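Local coordinates for telomerase reverse transcriptase (Candida tropicalis MYA-3404, PDB 6ZD1), which probably lengthens chromosome ends as a reverse transcriptase, adding short DNA repeats copied from the template in its RNA subunit, at residues R244-P249 with F463-S467; R346-A351 with K528-F532; D299-S305 with S478-S482. One frame throughout, in Å; residues are numbered along the deposited sequence.

Contact 1 of 3, residues R244-P249 with F463-S467; sequences RVICVP and FQGFS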
loop_
_atom_site.group_PDB
_atom_site.type_symbol
_atom_site.label_atom_id
_atom_site.label_comp_id
_atom_site.label_asym_id
_atom_site.label_seq_id
_atom_site.Cartn_x
_atom_site.Cartn_y
_atom_site.Cartn_z
ATOM N N ARG A 244 3.083 -14.356 -2.228
ATOM C CA ARG A 244 2.421 -13.690 -3.333
ATOM C C ARG A 244 3.487 -13.262 -4.323
ATOM O O ARG A 244 4.570 -12.819 -3.931
ATOM C CB ARG A 244 1.638 -12.471 -2.850
ATOM C CG ARG A 244 0.137 -12.661 -2.781
ATOM C CD ARG A 244 -0.604 -11.621 -3.603
ATOM N NE ARG A 244 -0.055 -10.277 -3.442
ATOM C CZ ARG A 244 -0.321 -9.472 -2.418
ATOM N NH1 ARG A 244 -1.126 -9.876 -1.444
ATOM N NH2 ARG A 244 0.223 -8.264 -2.364
ATOM N N VAL A 245 3.188 -13.405 -5.604
ATOM C CA VAL A 245 4.122 -13.044 -6.659
ATOM C C VAL A 245 3.666 -11.710 -7.228
ATOM O O VAL A 245 2.580 -11.604 -7.809
ATOM C CB VAL A 245 4.208 -14.126 -7.742
ATOM C CG1 VAL A 245 5.249 -13.743 -8.779
ATOM C CG2 VAL A 245 4.545 -15.471 -7.115
ATOM N N ILE A 246 4.483 -10.683 -7.030
ATOM C CA ILE A 246 4.243 -9.354 -7.570
ATOM C C ILE A 246 5.351 -9.049 -8.565
ATOM O O ILE A 246 6.515 -9.402 -8.340
ATOM C CB ILE A 246 4.193 -8.286 -6.457
ATOM C CG1 ILE A 246 3.171 -8.682 -5.390
ATOM C CG2 ILE A 246 3.854 -6.919 -7.036
ATOM C CD1 ILE A 246 1.784 -8.922 -5.942
ATOM N N CYS A 247 4.988 -8.409 -9.668
ATOM C CA CYS A 247 5.944 -7.991 -10.681
ATOM C C CYS A 247 6.035 -6.472 -10.644
ATOM O O CYS A 247 5.039 -5.780 -10.877
ATOM C CB CYS A 247 5.527 -8.483 -12.065
ATOM S SG CYS A 247 6.897 -8.714 -13.213
ATOM N N VAL A 248 7.221 -5.961 -10.328
ATOM C CA VAL A 248 7.465 -4.526 -10.210
ATOM C C VAL A 248 8.061 -4.040 -11.536
ATOM O O VAL A 248 9.135 -4.514 -11.921
ATOM C CB VAL A 248 8.408 -4.205 -9.042
ATOM C CG1 VAL A 248 8.571 -2.701 -8.895
ATOM C CG2 VAL A 248 7.889 -4.829 -7.751
ATOM N N PRO A 249 7.403 -3.117 -12.235
ATOM C CA PRO A 249 7.900 -2.709 -13.560
ATOM C C PRO A 249 9.295 -2.107 -13.488
ATOM O O PRO A 249 9.567 -1.211 -12.687
ATOM C CB PRO A 249 6.864 -1.673 -14.015
ATOM C CG PRO A 249 5.631 -1.999 -13.237
ATOM C CD PRO A 249 6.118 -2.486 -11.906
ATOM N N PHE A 463 0.146 -10.438 -14.570
ATOM C CA PHE A 463 1.015 -10.198 -13.431
ATOM C C PHE A 463 0.404 -9.146 -12.523
ATOM O O PHE A 463 0.042 -8.056 -12.973
ATOM C CB PHE A 463 2.391 -9.736 -13.900
ATOM C CG PHE A 463 3.346 -10.854 -14.160
ATOM C CD1 PHE A 463 3.447 -11.910 -13.273
ATOM C CD2 PHE A 463 4.143 -10.850 -15.291
ATOM C CE1 PHE A 463 4.333 -12.942 -13.507
ATOM C CE2 PHE A 463 5.029 -11.877 -15.531
ATOM C CZ PHE A 463 5.125 -12.925 -14.637
ATOM N N GLN A 464 0.297 -9.469 -11.240
ATOM C CA GLN A 464 -0.074 -8.467 -10.257
ATOM C C GLN A 464 1.105 -7.528 -10.040
ATOM O O GLN A 464 2.245 -7.976 -9.878
ATOM C CB GLN A 464 -0.484 -9.138 -8.951
ATOM C CG GLN A 464 -1.182 -8.219 -7.976
ATOM C CD GLN A 464 -1.624 -8.946 -6.727
ATOM O OE1 GLN A 464 -1.867 -10.154 -6.754
ATOM N NE2 GLN A 464 -1.719 -8.220 -5.618
ATOM N N GLY A 465 0.836 -6.228 -10.046
ATOM C CA GLY A 465 1.878 -5.223 -9.913
ATOM C C GLY A 465 2.068 -4.331 -11.122
ATOM O O GLY A 465 2.792 -3.329 -11.019
ATOM N N PHE A 466 1.484 -4.657 -12.272
ATOM C CA PHE A 466 1.522 -3.759 -13.415
ATOM C C PHE A 466 0.394 -2.735 -13.335
ATOM O O PHE A 466 -0.572 -2.883 -12.580
ATOM C CB PHE A 466 1.433 -4.544 -14.723
ATOM C CG PHE A 466 2.739 -5.137 -15.158
ATOM C CD1 PHE A 466 3.611 -4.411 -15.948
ATOM C CD2 PHE A 466 3.098 -6.413 -14.768
ATOM C CE1 PHE A 466 4.819 -4.949 -16.346
ATOM C CE2 PHE A 466 4.303 -6.959 -15.165
ATOM C CZ PHE A 466 5.165 -6.226 -15.955
ATOM N N SER A 467 0.515 -1.700 -14.168
ATOM C CA SER A 467 -0.351 -0.530 -14.050
ATOM C C SER A 467 -1.824 -0.891 -14.205
ATOM O O SER A 467 -2.677 -0.383 -13.469
ATOM C CB SER A 467 0.053 0.515 -15.092
ATOM O OG SER A 467 1.445 0.775 -15.037
#

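Contact 2 of 3, residues R346-A351 with K528-F532; sequences RLNQNA and KYGAF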
loop_
_atom_site.group_PDB
_atom_site.type_symbol
_atom_site.label_atom_id
_atom_site.label_comp_id
_atom_site.label_asym_id
_atom_site.label_seq_id
_atom_site.Cartn_x
_atom_site.Cartn_y
_atom_site.Cartn_z
ATOM N N ARG A 346 -4.981 -16.994 -12.787
ATOM C CA ARG A 346 -5.888 -17.795 -13.600
ATOM C C ARG A 346 -6.694 -16.965 -14.589
ATOM O O ARG A 346 -7.456 -17.541 -15.372
ATOM C CB ARG A 346 -6.853 -18.593 -12.708
ATOM C CG ARG A 346 -6.208 -19.387 -11.569
ATOM C CD ARG A 346 -5.011 -20.198 -12.025
ATOM N NE ARG A 346 -5.365 -21.239 -12.985
ATOM C CZ ARG A 346 -4.473 -21.949 -13.671
ATOM N NH1 ARG A 346 -3.176 -21.728 -13.506
ATOM N NH2 ARG A 346 -4.878 -22.878 -14.525
ATOM N N LEU A 347 -6.543 -15.640 -14.577
ATOM C CA LEU A 347 -7.325 -14.774 -15.452
ATOM C C LEU A 347 -7.133 -15.171 -16.911
ATOM O O LEU A 347 -6.017 -15.460 -17.350
ATOM C CB LEU A 347 -6.914 -13.315 -15.249
ATOM C CG LEU A 347 -7.954 -12.225 -15.504
ATOM C CD1 LEU A 347 -9.000 -12.225 -14.397
ATOM C CD2 LEU A 347 -7.292 -10.861 -15.616
ATOM N N ASN A 348 -8.237 -15.223 -17.656
ATOM C CA ASN A 348 -8.199 -15.634 -19.057
ATOM C C ASN A 348 -7.873 -14.423 -19.925
ATOM O O ASN A 348 -8.686 -13.498 -20.047
ATOM C CB ASN A 348 -9.529 -16.264 -19.466
ATOM C CG ASN A 348 -9.481 -16.881 -20.847
ATOM O OD1 ASN A 348 -9.570 -16.180 -21.856
ATOM N ND2 ASN A 348 -9.348 -18.201 -20.903
ATOM N N GLN A 349 -6.692 -14.437 -20.547
ATOM C CA GLN A 349 -6.251 -13.287 -21.330
ATOM C C GLN A 349 -7.181 -13.030 -22.506
ATOM O O GLN A 349 -7.504 -11.875 -22.813
ATOM C CB GLN A 349 -4.819 -13.497 -21.820
ATOM C CG GLN A 349 -3.779 -13.465 -20.713
ATOM C CD GLN A 349 -2.391 -13.762 -21.230
ATOM O OE1 GLN A 349 -2.184 -13.883 -22.438
ATOM N NE2 GLN A 349 -1.432 -13.891 -20.320
ATOM N N ASN A 350 -7.629 -14.091 -23.177
ATOM C CA ASN A 350 -8.508 -13.901 -24.324
ATOM C C ASN A 350 -9.870 -13.372 -23.890
ATOM O O ASN A 350 -10.401 -12.438 -24.503
ATOM C CB ASN A 350 -8.642 -15.210 -25.100
ATOM C CG ASN A 350 -7.384 -15.550 -25.880
ATOM O OD1 ASN A 350 -6.615 -14.663 -26.249
ATOM N ND2 ASN A 350 -7.168 -16.835 -26.136
ATOM N N ALA A 351 -10.436 -13.925 -22.814
ATOM C CA ALA A 351 -11.687 -13.384 -22.296
ATOM C C ALA A 351 -11.511 -11.935 -21.863
ATOM O O ALA A 351 -12.407 -11.108 -22.062
ATOM C CB ALA A 351 -12.200 -14.239 -21.138
ATOM N N LYS A 528 -14.512 -20.235 -18.137
ATOM C CA LYS A 528 -14.248 -19.596 -19.423
ATOM C C LYS A 528 -13.510 -18.279 -19.238
ATOM O O LYS A 528 -12.652 -17.917 -20.052
ATOM C CB LYS A 528 -15.560 -19.363 -20.168
ATOM C CG LYS A 528 -16.315 -20.629 -20.506
ATOM C CD LYS A 528 -17.678 -20.308 -21.086
ATOM C CE LYS A 528 -18.777 -20.963 -20.269
ATOM N NZ LYS A 528 -20.131 -20.568 -20.738
ATOM N N TYR A 529 -13.834 -17.549 -18.175
ATOM C CA TYR A 529 -13.221 -16.266 -17.878
ATOM C C TYR A 529 -11.933 -16.403 -17.078
ATOM O O TYR A 529 -11.236 -15.403 -16.871
ATOM C CB TYR A 529 -14.213 -15.390 -17.100
ATOM C CG TYR A 529 -15.588 -15.295 -17.740
ATOM C CD1 TYR A 529 -16.571 -16.247 -17.481
ATOM C CD2 TYR A 529 -15.901 -14.249 -18.601
ATOM C CE1 TYR A 529 -17.825 -16.158 -18.069
ATOM C CE2 TYR A 529 -17.150 -14.154 -19.190
ATOM C CZ TYR A 529 -18.107 -15.109 -18.921
ATOM O OH TYR A 529 -19.350 -15.011 -19.508
ATOM N N GLY A 530 -11.571 -17.617 -16.673
ATOM C CA GLY A 530 -10.486 -17.800 -15.737
ATOM C C GLY A 530 -10.877 -17.731 -14.279
ATOM O O GLY A 530 -9.989 -17.694 -13.417
ATOM N N ALA A 531 -12.170 -17.678 -13.974
ATOM C CA ALA A 531 -12.645 -17.684 -12.597
ATOM C C ALA A 531 -12.865 -19.122 -12.140
ATOM O O ALA A 531 -13.646 -19.859 -12.750
ATOM C CB ALA A 531 -13.936 -16.878 -12.473
ATOM N N PHE A 532 -12.190 -19.510 -11.058
ATOM C CA PHE A 532 -12.333 -20.833 -10.463
ATOM C C PHE A 532 -12.764 -20.662 -9.014
ATOM O O PHE A 532 -12.018 -20.096 -8.206
ATOM C CB PHE A 532 -11.024 -21.622 -10.539
ATOM C CG PHE A 532 -10.610 -21.986 -11.938
ATOM C CD1 PHE A 532 -9.803 -21.139 -12.680
ATOM C CD2 PHE A 532 -11.014 -23.184 -12.504
ATOM C CE1 PHE A 532 -9.413 -21.476 -13.963
ATOM C CE2 PHE A 532 -10.627 -23.527 -13.790
ATOM C CZ PHE A 532 -9.831 -22.673 -14.518
#

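Contact 3 of 3, residues D299-S305 with S478-S482; sequences DMGHRSS and STMVS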
loop_
_atom_site.group_PDB
_atom_site.type_symbol
_atom_site.label_atom_id
_atom_site.label_comp_id
_atom_site.label_asym_id
_atom_site.label_seq_id
_atom_site.Cartn_x
_atom_site.Cartn_y
_atom_site.Cartn_z
ATOM N N ASP A 299 -25.779 -0.346 -17.093
ATOM C CA ASP A 299 -26.233 -1.719 -16.954
ATOM C C ASP A 299 -26.624 -2.032 -15.516
ATOM O O ASP A 299 -26.023 -1.532 -14.560
ATOM C CB ASP A 299 -25.147 -2.692 -17.415
ATOM C CG ASP A 299 -25.602 -3.564 -18.563
ATOM O OD1 ASP A 299 -25.696 -3.048 -19.699
ATOM O OD2 ASP A 299 -25.871 -4.761 -18.330
HETATM N N MSE A 300 -27.628 -2.890 -15.375
HETATM C CA MSE A 300 -28.036 -3.366 -14.065
HETATM C C MSE A 300 -27.092 -4.479 -13.628
HETATM O O MSE A 300 -26.905 -4.720 -12.434
HETATM C CB MSE A 300 -29.486 -3.857 -14.093
HETATM C CG MSE A 300 -30.471 -2.850 -14.676
HETATM SE SE MSE A 300 -32.339 -3.246 -14.256
HETATM C CE MSE A 300 -32.938 -3.921 -15.987
ATOM N N GLY A 301 -26.482 -5.144 -14.612
ATOM C CA GLY A 301 -25.548 -6.217 -14.320
ATOM C C GLY A 301 -24.232 -5.751 -13.736
ATOM O O GLY A 301 -23.510 -6.561 -13.141
ATOM N N HIS A 302 -23.910 -4.465 -13.874
ATOM C CA HIS A 302 -22.666 -3.930 -13.339
ATOM C C HIS A 302 -22.840 -3.240 -11.997
ATOM O O HIS A 302 -21.839 -2.986 -11.317
ATOM C CB HIS A 302 -22.037 -2.941 -14.327
ATOM C CG HIS A 302 -21.518 -3.582 -15.574
ATOM N ND1 HIS A 302 -22.347 -4.091 -16.550
ATOM C CD2 HIS A 302 -20.253 -3.801 -16.004
ATOM C CE1 HIS A 302 -21.617 -4.591 -17.529
ATOM N NE2 HIS A 302 -20.343 -4.430 -17.221
ATOM N N ARG A 303 -24.076 -2.925 -11.604
ATOM C CA ARG A 303 -24.291 -2.361 -10.276
ATOM C C ARG A 303 -23.936 -3.365 -9.187
ATOM O O ARG A 303 -23.543 -2.969 -8.082
ATOM C CB ARG A 303 -25.738 -1.895 -10.126
ATOM C CG ARG A 303 -25.912 -0.741 -9.153
ATOM C CD ARG A 303 -27.376 -0.365 -8.981
ATOM N NE ARG A 303 -28.041 -0.108 -10.256
ATOM C CZ ARG A 303 -28.874 -0.958 -10.850
ATOM N NH1 ARG A 303 -29.148 -2.126 -10.283
ATOM N NH2 ARG A 303 -29.434 -0.640 -12.010
ATOM N N SER A 304 -24.044 -4.661 -9.486
ATOM C CA SER A 304 -23.643 -5.680 -8.525
ATOM C C SER A 304 -22.148 -5.637 -8.236
ATOM O O SER A 304 -21.721 -6.079 -7.164
ATOM C CB SER A 304 -24.044 -7.066 -9.036
ATOM O OG SER A 304 -25.440 -7.136 -9.282
ATOM N N SER A 305 -21.347 -5.095 -9.151
ATOM C CA SER A 305 -19.912 -4.965 -8.932
ATOM C C SER A 305 -19.645 -3.739 -8.065
ATOM O O SER A 305 -19.899 -2.605 -8.486
ATOM C CB SER A 305 -19.173 -4.868 -10.266
ATOM O OG SER A 305 -19.320 -6.059 -11.021
ATOM N N SER A 478 -16.511 -7.621 -13.912
ATOM C CA SER A 478 -17.748 -6.870 -14.112
ATOM C C SER A 478 -18.494 -7.377 -15.337
ATOM O O SER A 478 -19.717 -7.561 -15.297
ATOM C CB SER A 478 -17.454 -5.375 -14.252
ATOM O OG SER A 478 -16.860 -4.853 -13.074
ATOM N N THR A 479 -17.769 -7.603 -16.435
ATOM C CA THR A 479 -18.367 -8.188 -17.629
ATOM C C THR A 479 -18.906 -9.583 -17.349
ATOM O O THR A 479 -19.997 -9.942 -17.809
ATOM C CB THR A 479 -17.332 -8.232 -18.753
ATOM O OG1 THR A 479 -16.869 -6.905 -19.031
ATOM C CG2 THR A 479 -17.932 -8.830 -20.017
HETATM N N MSE A 480 -18.149 -10.388 -16.611
HETATM C CA MSE A 480 -18.555 -11.745 -16.278
HETATM C C MSE A 480 -19.830 -11.760 -15.445
HETATM O O MSE A 480 -20.772 -12.487 -15.757
HETATM C CB MSE A 480 -17.436 -12.460 -15.525
HETATM C CG MSE A 480 -17.775 -13.884 -15.125
HETATM SE SE MSE A 480 -16.448 -14.675 -13.936
HETATM C CE MSE A 480 -16.646 -13.471 -12.410
ATOM N N VAL A 481 -19.858 -10.941 -14.388
ATOM C CA VAL A 481 -21.029 -10.893 -13.516
ATOM C C VAL A 481 -22.258 -10.448 -14.300
ATOM O O VAL A 481 -23.360 -10.978 -14.109
ATOM C CB VAL A 481 -20.758 -9.975 -12.309
ATOM C CG1 VAL A 481 -22.055 -9.623 -11.600
ATOM C CG2 VAL A 481 -19.793 -10.642 -11.340
ATOM N N SER A 482 -22.076 -9.508 -15.231
ATOM C CA SER A 482 -23.213 -8.921 -15.931
ATOM C C SER A 482 -23.814 -9.878 -16.952
ATOM O O SER A 482 -25.032 -9.869 -17.162
ATOM C CB SER A 482 -22.786 -7.621 -16.614
ATOM O OG SER A 482 -23.836 -7.075 -17.392
#

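Contact 1 of 3, residues R244-P249 with F463-S467
Cys247 overlaps the ring of Phe463. Its SG lies over one face, 4.3 Å from the Phe463 centroid and 20° off the ring normal. The same side chain reaches a second ring: Cys247 CB is 3.7 Å from CE2 of Phe466, which it meets obliquely. Both aromatics flank the thiol, and Cys444 of strand 443-446 also touches Cys247 and Phe463. On the neighbouring position of the strand, Gln464 passes obliquely across Ile246. Its CG is anti to the backbone N (chi1 -167°) and the chain beyond is extended, which carries the amide along to Ile246 CD1, 3.5 Å from Gln464 CD. The amide lies over one face of the Arg244 guanidinium, the planes 21° apart. Arg244 NE and Gln464 NE2 come within 3.4 Å, but both are donors, so no hydrogen bond links them.

Strand 244-249 forms an antiparallel hairpin with 231-237, consistent with motifs 1 and 2 of the telomerase fingers. By its sequence, the facing loop probably carries the Gln-Gly pair of reverse transcriptase motif B'. Arg244, Ile246 and Val248 pair with strand 231-237 through their backbones. On the strand edge turned from 231-237, the backbone N-H of Cys247 gives an almost straight 2.8 Å hydrogen bond to Gln464 O. Phe463 to Phe466 form a type II turn, with Gly465 at its third position. Gly465 comes close to the strand, its CA 3.4 Å from Cys247 O in a CA-H...O contact; a CB would collide there. Pro249 CD rests 3.5 Å from Gly465 O, and the proline ring slides past Phe466 in the opposite direction.

Contact 2 of 3, residues R346-A351 with K528-F532
Asn348 meets the loop at Tyr529 with both its backbone and its side chain. Its N-H gives a 3.1 Å hydrogen bond to Tyr529 O, and the donor stands above the carbonyl plane. Asn348 CB also touches this oxygen. The amide carbon Asn348 CG lies 3.4 Å from Lys528 O. Gly530 packs on the backbone beside it, its CA 4.4 Å from Leu347 CA. This closeness depends on a residue without a side chain, and the positive phi of Gly530 (87°) also suits glycine.

Arg346 CB leans on the edge of the Phe532 ring, 3.9 Å from CD1. The arginine chain then bends at chi2 and chi3. This brings Phe532 CE1 to the edge of the guanidinium, the two planes steeply inclined, so this is no flat stack. Ala351 CB packs on the backbone at Tyr529 CA.

The next shell fixes these groups. Asn348 CG is anti to the backbone N (chi1 -172°), and OD1 accepts from Ala351 N at 2.6 Å, in the carbonyl plane. Tyr529 is held by Glu484 through its hydroxyl and packs on Met480 of helix 469-484. Leu347 turns to Leu476 of the same helix. Asn348 is thus an N-cap of helix 349-359. Judged by sequence, the arrangement probably joins the end of reverse transcriptase motif A to the glycine-containing loop of motif D in the palm.

Contact 3 of 3, residues D299-S305 with S478-S482
The imidazole of His302 lies against helix 469-484, with Ser478 O over one face, offset toward the rim. The ring also meets two serine side chains. CD2 of His302 touches Ser478 CB at 3.7 Å, while Ser482 approaches obliquely, its CB 3.4 Å from CE1 of His302. With CG anti to its carbonyl carbon (chi1 -69°), the ring swings toward the helix although the His302 CB does not point there. Leu295 and Arg296 of helix 263-298 also pack on His302.

The Asp299 carboxylate brings OD2 to 3.2 Å from Ser482 OG. Between the aspartate and the histidine, the chain comes very near: Gly301 CA is 3.9 Å from Ser482 CA. A bare glycine permits this approach. Val481 points CG1 at Gly301 O, 3.7 Å away, and at Ser304 CB.

At the far end, Ser305 OG gives a weak 3.4 Å hydrogen bond to Ser478 OG. The main partner of Ser478 is Asp474 O, one turn back in its own helix. Ser304 reaches out to Trp489. Arg499 of strand 495-500 bonds Ser305 OG and, weakly, Ser478 OG, which also has a weak bond from Arg296. These hydroxyls have their stronger partners outside the two segments. The close fit of Gly301, His302 and Val481 probably contributes much of the contact, and the two arginines probably polarise the paired serine oxygens.

How the contacts relate
All three contacts lie within the reverse transcriptase region, and their segments alternate along the chain. Contact 1 is nearest the centre of the molecule, on a sheet that probably belongs to the fingers, and combines aromatic and sulfur packing with one straight backbone bond. Contact 3 is the most buried of the three, yet its interface is lined with hydroxyls and a histidine. Contact 2 is more open, with exposed Arg346 and Lys528 at its rim. Contacts 2 and 3 meet at helix 469-484: contact 3 contains part of it, and Tyr529 and Ala531 of contact 2 pack on its Met480. Contact 1 touches neither, but its 463-467 turn leads directly into that helix.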